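Local coordinates for MIX1 (Leishmania major, PDB 3HA4), which is of unknown molecular function but forms a homodimer and probably serves as a membrane-anchored, TPR-like scaffold for protein-protein interactions, at residues Gln104-Lys109 against Met131-Leu136; Pro29-Trp34 against Lys62-Ala67. All coordinates share one frame; numbering follows the deposited sequence.

Contact 1: residues Gln104-Lys109 against Met131-Leu136; sequences QLLNVK and MAVDDL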
ATOM      1  N   GLN A 104      -3.114   8.701 -12.671  1.00 29.42           N
ATOM      2  CA  GLN A 104      -1.817   8.872 -12.011  1.00 35.14           C
ATOM      3  C   GLN A 104      -0.949   7.605 -12.059  1.00 25.38           C
ATOM      4  O   GLN A 104       0.261   7.690 -12.264  1.00 24.23           O
ATOM      5  CB  GLN A 104      -1.960   9.380 -10.580  1.00 25.16           C
ATOM      6  CG  GLN A 104      -0.686   9.226  -9.769  1.00 24.25           C
ATOM      7  CD  GLN A 104      -0.581  10.229  -8.643  1.00 25.13           C
ATOM      8  OE1 GLN A 104      -1.203  11.282  -8.682  1.00 25.39           O
ATOM      9  NE2 GLN A 104       0.222   9.912  -7.643  1.00 25.23           N
ATOM     10  N   LEU A 105      -1.574   6.444 -11.861  1.00 27.90           N
ATOM     11  CA  LEU A 105      -0.860   5.171 -11.941  1.00 27.20           C
ATOM     12  C   LEU A 105      -0.309   4.984 -13.347  1.00 27.58           C
ATOM     13  O   LEU A 105       0.819   4.537 -13.516  1.00 34.98           O
ATOM     14  CB  LEU A 105      -1.756   3.991 -11.540  1.00 25.87           C
ATOM     15  CG  LEU A 105      -1.943   3.815 -10.026  1.00 24.89           C
ATOM     16  CD1 LEU A 105      -3.036   2.813  -9.715  1.00 32.52           C
ATOM     17  CD2 LEU A 105      -0.647   3.393  -9.411  1.00 25.26           C
ATOM     18  N   LEU A 106      -1.100   5.361 -14.347  1.00 24.93           N
ATOM     19  CA  LEU A 106      -0.668   5.252 -15.734  1.00 25.20           C
ATOM     20  C   LEU A 106       0.514   6.175 -16.026  1.00 26.07           C
ATOM     21  O   LEU A 106       1.432   5.785 -16.760  1.00 27.78           O
ATOM     22  CB  LEU A 106      -1.828   5.495 -16.714  1.00 25.88           C
ATOM     23  CG  LEU A 106      -2.862   4.368 -16.829  1.00 26.43           C
ATOM     24  CD1 LEU A 106      -3.993   4.752 -17.764  1.00 28.39           C
ATOM     25  CD2 LEU A 106      -2.209   3.061 -17.283  1.00 30.64           C
ATOM     26  N   ASN A 107       0.497   7.385 -15.454  1.00 25.36           N
ATOM     27  CA  ASN A 107       1.619   8.320 -15.602  1.00 25.77           C
ATOM     28  C   ASN A 107       2.888   7.722 -15.022  1.00 25.94           C
ATOM     29  O   ASN A 107       3.959   7.869 -15.595  1.00 30.83           O
ATOM     30  CB  ASN A 107       1.354   9.687 -14.928  1.00 25.49           C
ATOM     31  CG  ASN A 107       0.353  10.558 -15.695  1.00 27.57           C
ATOM     32  OD1 ASN A 107       0.157  10.399 -16.899  1.00 25.93           O
ATOM     33  ND2 ASN A 107      -0.294  11.481 -14.980  1.00 25.54           N
ATOM     34  N   VAL A 108       2.778   7.048 -13.884  1.00 24.80           N
ATOM     35  CA  VAL A 108       3.959   6.448 -13.260  1.00 25.46           C
ATOM     36  C   VAL A 108       4.492   5.278 -14.090  1.00 30.09           C
ATOM     37  O   VAL A 108       5.694   5.137 -14.299  1.00 39.28           O
ATOM     38  CB  VAL A 108       3.652   5.939 -11.843  1.00 26.36           C
ATOM     39  CG1 VAL A 108       4.814   5.119 -11.310  1.00 27.55           C
ATOM     40  CG2 VAL A 108       3.323   7.115 -10.907  1.00 25.64           C
ATOM     41  N   LYS A 109       3.574   4.446 -14.562  1.00 29.44           N
ATOM     42  CA  LYS A 109       3.915   3.254 -15.314  1.00 37.28           C
ATOM     43  C   LYS A 109       4.648   3.603 -16.613  1.00 38.31           C
ATOM     44  O   LYS A 109       5.569   2.904 -17.015  1.00 28.94           O
ATOM     45  CB  LYS A 109       2.651   2.426 -15.600  1.00 30.55           C
ATOM     46  CG  LYS A 109       2.823   1.387 -16.702  1.00 37.36           C
ATOM     47  CD  LYS A 109       1.728   0.325 -16.697  1.00 42.52           C
ATOM     48  CE  LYS A 109       1.965  -0.674 -17.823  1.00 44.61           C
ATOM     49  NZ  LYS A 109       0.868  -1.657 -17.966  1.00 39.56           N
ATOM     50  N   MET A 131      -1.556  -4.356 -12.397  1.00 29.30           N
ATOM     51  CA  MET A 131      -2.612  -5.063 -11.763  1.00 30.95           C
ATOM     52  C   MET A 131      -3.603  -4.106 -11.178  1.00 28.01           C
ATOM     53  O   MET A 131      -4.750  -4.307 -11.308  1.00 32.42           O
ATOM     54  CB  MET A 131      -2.037  -5.975 -10.708  1.00 33.50           C
ATOM     55  CG  MET A 131      -3.054  -6.703  -9.918  1.00 50.15           C
ATOM     56  SD  MET A 131      -2.348  -8.073  -9.104  1.00 56.30           S
ATOM     57  CE  MET A 131      -0.792  -8.068  -9.886  1.00 68.17           C
ATOM     58  N   ALA A 132      -3.139  -3.043 -10.561  1.00 27.66           N
ATOM     59  CA  ALA A 132      -4.047  -2.034 -10.030  1.00 33.41           C
ATOM     60  C   ALA A 132      -4.761  -1.310 -11.169  1.00 27.12           C
ATOM     61  O   ALA A 132      -5.946  -0.976 -11.062  1.00 26.96           O
ATOM     62  CB  ALA A 132      -3.297  -1.046  -9.149  1.00 25.78           C
ATOM     63  N   VAL A 133      -4.031  -1.073 -12.255  1.00 27.41           N
ATOM     64  CA  VAL A 133      -4.593  -0.430 -13.431  1.00 27.62           C
ATOM     65  C   VAL A 133      -5.767  -1.238 -13.985  1.00 38.48           C
ATOM     66  O   VAL A 133      -6.840  -0.684 -14.251  1.00 30.33           O
ATOM     67  CB  VAL A 133      -3.516  -0.207 -14.512  1.00 28.38           C
ATOM     68  CG1 VAL A 133      -4.153   0.145 -15.848  1.00 28.75           C
ATOM     69  CG2 VAL A 133      -2.575   0.898 -14.083  1.00 27.82           C
ATOM     70  N   ASP A 134      -5.560  -2.547 -14.133  1.00 29.07           N
ATOM     71  CA  ASP A 134      -6.624  -3.479 -14.530  1.00 34.64           C
ATOM     72  C   ASP A 134      -7.816  -3.352 -13.605  1.00 29.55           C
ATOM     73  O   ASP A 134      -8.959  -3.241 -14.059  1.00 36.62           O
ATOM     74  CB  ASP A 134      -6.145  -4.939 -14.475  1.00 33.86           C
ATOM     75  CG  ASP A 134      -5.387  -5.359 -15.705  1.00 40.77           C
ATOM     76  OD1 ASP A 134      -5.207  -4.538 -16.636  1.00 39.98           O
ATOM     77  OD2 ASP A 134      -4.971  -6.535 -15.735  1.00 66.46           O
ATOM     78  N   ASP A 135      -7.544  -3.414 -12.304  1.00 31.39           N
ATOM     79  CA  ASP A 135      -8.597  -3.310 -11.310  1.00 32.76           C
ATOM     80  C   ASP A 135      -9.415  -2.054 -11.571  1.00 30.88           C
ATOM     81  O   ASP A 135     -10.644  -2.108 -11.659  1.00 31.84           O
ATOM     82  CB  ASP A 135      -8.010  -3.307  -9.899  1.00 31.82           C
ATOM     83  CG  ASP A 135      -7.611  -4.689  -9.443  1.00 40.77           C
ATOM     84  OD1 ASP A 135      -8.135  -5.658 -10.025  1.00 56.94           O
ATOM     85  OD2 ASP A 135      -6.789  -4.816  -8.512  1.00 33.16           O
ATOM     86  N   LEU A 136      -8.727  -0.929 -11.733  1.00 27.84           N
ATOM     87  CA  LEU A 136      -9.418   0.326 -11.972  1.00 29.79           C
ATOM     88  C   LEU A 136     -10.201   0.248 -13.267  1.00 30.16           C
ATOM     89  O   LEU A 136     -11.401   0.507 -13.287  1.00 30.69           O
ATOM     90  CB  LEU A 136      -8.433   1.492 -11.971  1.00 28.36           C
ATOM     91  CG  LEU A 136      -7.819   1.737 -10.588  1.00 27.06           C
ATOM     92  CD1 LEU A 136      -6.552   2.621 -10.635  1.00 26.78           C
ATOM     93  CD2 LEU A 136      -8.902   2.320  -9.654  1.00 26.90           C
TER
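Leu105 of helix 94-109 is directed toward helix 123-137 and touches three residues there; together with Val133 it carries most of the contact. The two short segments run nearly antiparallel, with N-to-C directions 150° apart and axes approaching to 10.1 Å; the nearest CA pair is Leu105 and Val133. The tight part is at the branch end of Leu105. Its CD1 meets Leu136 CD1 at 3.6 Å, the two side chains crossing at about a right angle, and the same methyl lies 3.9 Å from Ala132 CB. One methyl of Leu105 is thus shared by two residues a helical turn apart. Lower on the same side chain, Leu105 CB faces Val133 CG2 at 4.1 Å. With CG1 of Val133 anti to the backbone N (chi1 166°) and CG2 beside it, both branches reach Leu106 CD2, CG1 at 3.8 Å and CG2 at 3.9 Å. Pro72 and Trp69 also touch Leu105, while Leu73 and Thr76 of helix 70-81 pack on Ala132 and Leu136, so a third helix closes this side.

Leu106 is partly exposed although its CD2 still packs on Val133; beyond it, at Lys109, the contact is loose. Lys109 NZ lies 6.9 Å from Asp134 OD1, too far for a salt bridge, and is hydrogen-bonded instead to Ser130 OG. Asp135 takes no part across the contact and forms a salt bridge with Lys80. The segments bury 210 Å² together, mainly from aliphatic groups. The geometry is that of an antiparallel helical hairpin, in keeping with the TPR-like character of the protein; the chemistry, methyl against methyl with no crossing hydrogen bond, implies that hydrophobic burial holds it here.

Contact 2: residues Pro29-Trp34 against Lys62-Ala67; sequences PRRPPW and KHYYPA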
ATOM      1  N   PRO A  29       4.194  25.212   3.036  1.00 39.86           N
ATOM      2  CA  PRO A  29       4.120  24.973   4.456  1.00 37.82           C
ATOM      3  C   PRO A  29       2.960  24.090   4.809  1.00 38.55           C
ATOM      4  O   PRO A  29       2.956  23.469   5.815  1.00 29.56           O
ATOM      5  CB  PRO A  29       3.890  26.360   4.985  1.00 35.60           C
ATOM      6  CG  PRO A  29       4.325  27.206   3.986  1.00 48.30           C
ATOM      7  CD  PRO A  29       4.030  26.627   2.752  1.00 40.25           C
ATOM      8  N   ARG A  30       1.963  24.089   3.962  1.00 39.26           N
ATOM      9  CA  ARG A  30       0.763  23.324   4.153  1.00 42.03           C
ATOM     10  C   ARG A  30       0.833  21.931   3.639  1.00 34.86           C
ATOM     11  O   ARG A  30      -0.101  21.224   3.760  1.00 34.81           O
ATOM     12  CB  ARG A  30      -0.422  24.050   3.549  1.00 34.67           C
ATOM     13  CG  ARG A  30      -0.221  25.486   3.619  1.00 45.48           C
ATOM     14  CD  ARG A  30      -1.399  26.234   3.991  1.00 38.25           C
ATOM     15  NE  ARG A  30      -2.528  25.452   3.688  1.00 43.15           N
ATOM     16  CZ  ARG A  30      -3.657  25.937   3.255  1.00 76.87           C
ATOM     17  NH1 ARG A  30      -3.786  27.225   3.065  1.00 51.29           N
ATOM     18  NH2 ARG A  30      -4.646  25.107   3.004  1.00 69.51           N
ATOM     19  N   ARG A  31       1.950  21.536   3.079  1.00 24.04           N
ATOM     20  CA  ARG A  31       2.035  20.222   2.508  1.00 25.45           C
ATOM     21  C   ARG A  31       2.118  19.113   3.544  1.00 23.77           C
ATOM     22  O   ARG A  31       2.987  19.115   4.366  1.00 24.62           O
ATOM     23  CB  ARG A  31       3.218  20.169   1.563  1.00 25.86           C
ATOM     24  CG  ARG A  31       3.811  18.844   1.418  1.00 26.30           C
ATOM     25  CD  ARG A  31       4.870  18.769   0.425  1.00 27.51           C
ATOM     26  NE  ARG A  31       6.149  19.110   0.989  1.00 27.89           N
ATOM     27  CZ  ARG A  31       6.976  18.258   1.561  1.00 28.16           C
ATOM     28  NH1 ARG A  31       6.693  16.999   1.669  1.00 27.55           N
ATOM     29  NH2 ARG A  31       8.093  18.683   2.043  1.00 32.20           N
ATOM     30  N   PRO A  32       1.216  18.147   3.469  1.00 24.17           N
ATOM     31  CA  PRO A  32       1.253  17.005   4.386  1.00 23.51           C
ATOM     32  C   PRO A  32       2.482  16.194   4.054  1.00 24.72           C
ATOM     33  O   PRO A  32       2.731  15.932   2.881  1.00 26.54           O
ATOM     34  CB  PRO A  32      -0.004  16.197   4.011  1.00 23.15           C
ATOM     35  CG  PRO A  32      -0.817  17.105   3.112  1.00 24.96           C
ATOM     36  CD  PRO A  32       0.169  18.010   2.442  1.00 24.58           C
ATOM     37  N   PRO A  33       3.266  15.813   5.061  1.00 24.25           N
ATOM     38  CA  PRO A  33       4.363  14.925   4.665  1.00 24.16           C
ATOM     39  C   PRO A  33       3.784  13.615   4.125  1.00 24.08           C
ATOM     40  O   PRO A  33       2.749  13.150   4.613  1.00 23.50           O
ATOM     41  CB  PRO A  33       5.138  14.700   5.974  1.00 24.40           C
ATOM     42  CG  PRO A  33       4.640  15.778   6.914  1.00 24.37           C
ATOM     43  CD  PRO A  33       3.247  16.100   6.501  1.00 23.41           C
ATOM     44  N   TRP A  34       4.450  13.034   3.132  1.00 26.44           N
ATOM     45  CA  TRP A  34       3.983  11.812   2.481  1.00 25.86           C
ATOM     46  C   TRP A  34       3.760  10.622   3.448  1.00 24.53           C
ATOM     47  O   TRP A  34       2.764   9.906   3.329  1.00 25.63           O
ATOM     48  CB  TRP A  34       4.914  11.447   1.309  1.00 26.97           C
ATOM     49  CG  TRP A  34       4.520  10.203   0.561  1.00 25.84           C
ATOM     50  CD1 TRP A  34       3.665  10.116  -0.504  1.00 25.34           C
ATOM     51  CD2 TRP A  34       4.952   8.862   0.840  1.00 26.88           C
ATOM     52  NE1 TRP A  34       3.542   8.809  -0.907  1.00 26.61           N
ATOM     53  CE2 TRP A  34       4.323   8.018  -0.105  1.00 33.81           C
ATOM     54  CE3 TRP A  34       5.812   8.295   1.790  1.00 25.62           C
ATOM     55  CZ2 TRP A  34       4.527   6.633  -0.127  1.00 25.99           C
ATOM     56  CZ3 TRP A  34       6.016   6.917   1.768  1.00 26.85           C
ATOM     57  CH2 TRP A  34       5.373   6.103   0.815  1.00 24.73           C
ATOM     58  N   LYS A  62      -2.416  13.987  -5.578  1.00 25.32           N
ATOM     59  CA  LYS A  62      -2.263  14.430  -6.961  1.00 25.50           C
ATOM     60  C   LYS A  62      -1.405  15.683  -7.023  1.00 25.35           C
ATOM     61  O   LYS A  62      -0.614  15.873  -7.946  1.00 29.92           O
ATOM     62  CB  LYS A  62      -3.615  14.775  -7.578  1.00 25.72           C
ATOM     63  CG  LYS A  62      -4.536  13.619  -7.789  1.00 35.52           C
ATOM     64  CD  LYS A  62      -5.670  14.036  -8.709  1.00 39.21           C
ATOM     65  CE  LYS A  62      -6.700  14.878  -7.964  1.00 53.09           C
ATOM     66  NZ  LYS A  62      -7.979  15.018  -8.730  1.00 51.35           N
ATOM     67  N   HIS A  63      -1.584  16.548  -6.033  1.00 26.04           N
ATOM     68  CA  HIS A  63      -0.972  17.867  -6.056  1.00 26.06           C
ATOM     69  C   HIS A  63       0.483  17.835  -5.589  1.00 26.30           C
ATOM     70  O   HIS A  63       1.382  18.368  -6.259  1.00 26.66           O
ATOM     71  CB  HIS A  63      -1.785  18.847  -5.199  1.00 27.69           C
ATOM     72  CG  HIS A  63      -1.258  20.249  -5.232  1.00 27.42           C
ATOM     73  ND1 HIS A  63      -0.454  20.767  -4.238  1.00 27.74           N
ATOM     74  CD2 HIS A  63      -1.404  21.231  -6.152  1.00 28.16           C
ATOM     75  CE1 HIS A  63      -0.132  22.012  -4.543  1.00 28.86           C
ATOM     76  NE2 HIS A  63      -0.694  22.317  -5.698  1.00 29.12           N
ATOM     77  N   TYR A  64       0.701  17.208  -4.437  1.00 26.18           N
ATOM     78  CA  TYR A  64       2.023  17.159  -3.820  1.00 25.99           C
ATOM     79  C   TYR A  64       2.869  15.967  -4.270  1.00 29.38           C
ATOM     80  O   TYR A  64       4.101  16.032  -4.245  1.00 26.03           O
ATOM     81  CB  TYR A  64       1.884  17.163  -2.291  1.00 28.52           C
ATOM     82  CG  TYR A  64       1.349  18.470  -1.743  1.00 26.74           C
ATOM     83  CD1 TYR A  64       2.097  19.642  -1.837  1.00 34.17           C
ATOM     84  CD2 TYR A  64       0.104  18.535  -1.146  1.00 27.09           C
ATOM     85  CE1 TYR A  64       1.611  20.842  -1.343  1.00 30.63           C
ATOM     86  CE2 TYR A  64      -0.392  19.724  -0.643  1.00 28.20           C
ATOM     87  CZ  TYR A  64       0.367  20.873  -0.746  1.00 31.53           C
ATOM     88  OH  TYR A  64      -0.120  22.049  -0.257  1.00 30.47           O
ATOM     89  N   TYR A  65       2.209  14.884  -4.679  1.00 26.35           N
ATOM     90  CA  TYR A  65       2.915  13.655  -5.023  1.00 25.33           C
ATOM     91  C   TYR A  65       2.350  12.966  -6.279  1.00 24.82           C
ATOM     92  O   TYR A  65       1.989  11.797  -6.238  1.00 25.30           O
ATOM     93  CB  TYR A  65       2.905  12.701  -3.819  1.00 25.62           C
ATOM     94  CG  TYR A  65       3.281  13.376  -2.535  1.00 27.28           C
ATOM     95  CD1 TYR A  65       4.599  13.701  -2.267  1.00 26.55           C
ATOM     96  CD2 TYR A  65       2.314  13.723  -1.588  1.00 26.36           C
ATOM     97  CE1 TYR A  65       4.965  14.339  -1.085  1.00 26.09           C
ATOM     98  CE2 TYR A  65       2.670  14.371  -0.390  1.00 28.45           C
ATOM     99  CZ  TYR A  65       4.001  14.676  -0.154  1.00 25.80           C
ATOM    100  OH  TYR A  65       4.392  15.312   1.000  1.00 26.95           O
ATOM    101  N   PRO A  66       2.306  13.692  -7.405  1.00 25.63           N
ATOM    102  CA  PRO A  66       1.723  13.175  -8.654  1.00 25.71           C
ATOM    103  C   PRO A  66       2.514  11.995  -9.225  1.00 26.83           C
ATOM    104  O   PRO A  66       2.011  11.306 -10.119  1.00 25.86           O
ATOM    105  CB  PRO A  66       1.843  14.348  -9.631  1.00 25.82           C
ATOM    106  CG  PRO A  66       2.924  15.244  -9.060  1.00 26.08           C
ATOM    107  CD  PRO A  66       3.130  14.899  -7.606  1.00 26.08           C
ATOM    108  N   ALA A  67       3.731  11.785  -8.732  1.00 25.12           N
ATOM    109  CA  ALA A  67       4.575  10.686  -9.201  1.00 25.22           C
ATOM    110  C   ALA A  67       4.500   9.435  -8.341  1.00 25.18           C
ATOM    111  O   ALA A  67       5.075   8.411  -8.706  1.00 40.51           O
ATOM    112  CB  ALA A  67       6.021  11.128  -9.343  1.00 25.99           C
TER
HETATM  113  O   HOH W   1       6.672  14.202   2.593  1.00 42.27           O
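Arg31 and Tyr64 have the nearest CA atoms across the contact, 7.0 Å apart, where the extended chain Arg31-Pro33 passes the C-terminal end of helix 54-64 and leads into helix 34-42, with Pro33 at its N-cap. Two tyrosines receive this chain in different ways. Tyr64 offers a ring face: Arg31 CB sits over it, 3.7 Å from the ring centroid, a CH-pi contact displaced toward the rim at CE1. Pro32 CD meets the same ring obliquely, 3.6 Å from CE2. The Tyr64 hydroxyl is held by Asp28.

Tyr65 works through both its hydroxyl and its ring. OH donates to Pro32 O over 2.6 Å, in the carbonyl plane with a C=O...O angle of 151°, and accepts from Arg31 NH1 at 2.9 Å. The Arg31 chain bends at chi3 (87°), which places NE off the line of the aliphatic part. The hydroxyl lies in the guanidinium plane, which is turned 79° from the phenol ring. NE itself is bonded to His26 O. A water donates to Tyr65 OH and accepts from Trp34 N at 2.6 Å, bridging the hydroxyl to the first turn of helix 34-42. Trp34 CB makes a CH-pi contact over one face of the Tyr65 ring, 3.9 Å from its centroid and offset toward the rim; Tyr64 CB lies over the opposite face. The indole presents its CD1 edge to the Tyr65 ring face in a T-shaped pair, and its NE1 is bonded to Asp68.

One phenol oxygen therefore joins a backbone carbonyl, a guanidinium and a bridging water. The cationic donor would probably polarise the hydroxyl and strengthen its bond to Pro32 O, fixing the proline-rich linker against the end of helix 54-64.

Along the chain the contacts come in series: contact 2 closes before contact 1 opens. Their centres lie about 19 Å apart, on opposite sides of the chain's centre, within one all-helical, TPR-like fold. Contact 2 sets the linker between helices 19-27 and 34-42 against the end of helix 54-64, whereas contact 1 pairs helices 94-109 and 123-137. They share no helix but touch: Gln104 NE2 lies 2.9 Å from Tyr65 O, probably a hydrogen bond, and Val108 CG2 packs 3.1 Å from Ala67 O. Residues of both also reach the second subunit, Met131 packing on its Pro35 and Trp34 on its Asp124, consistent with a homodimeric helical scaffold.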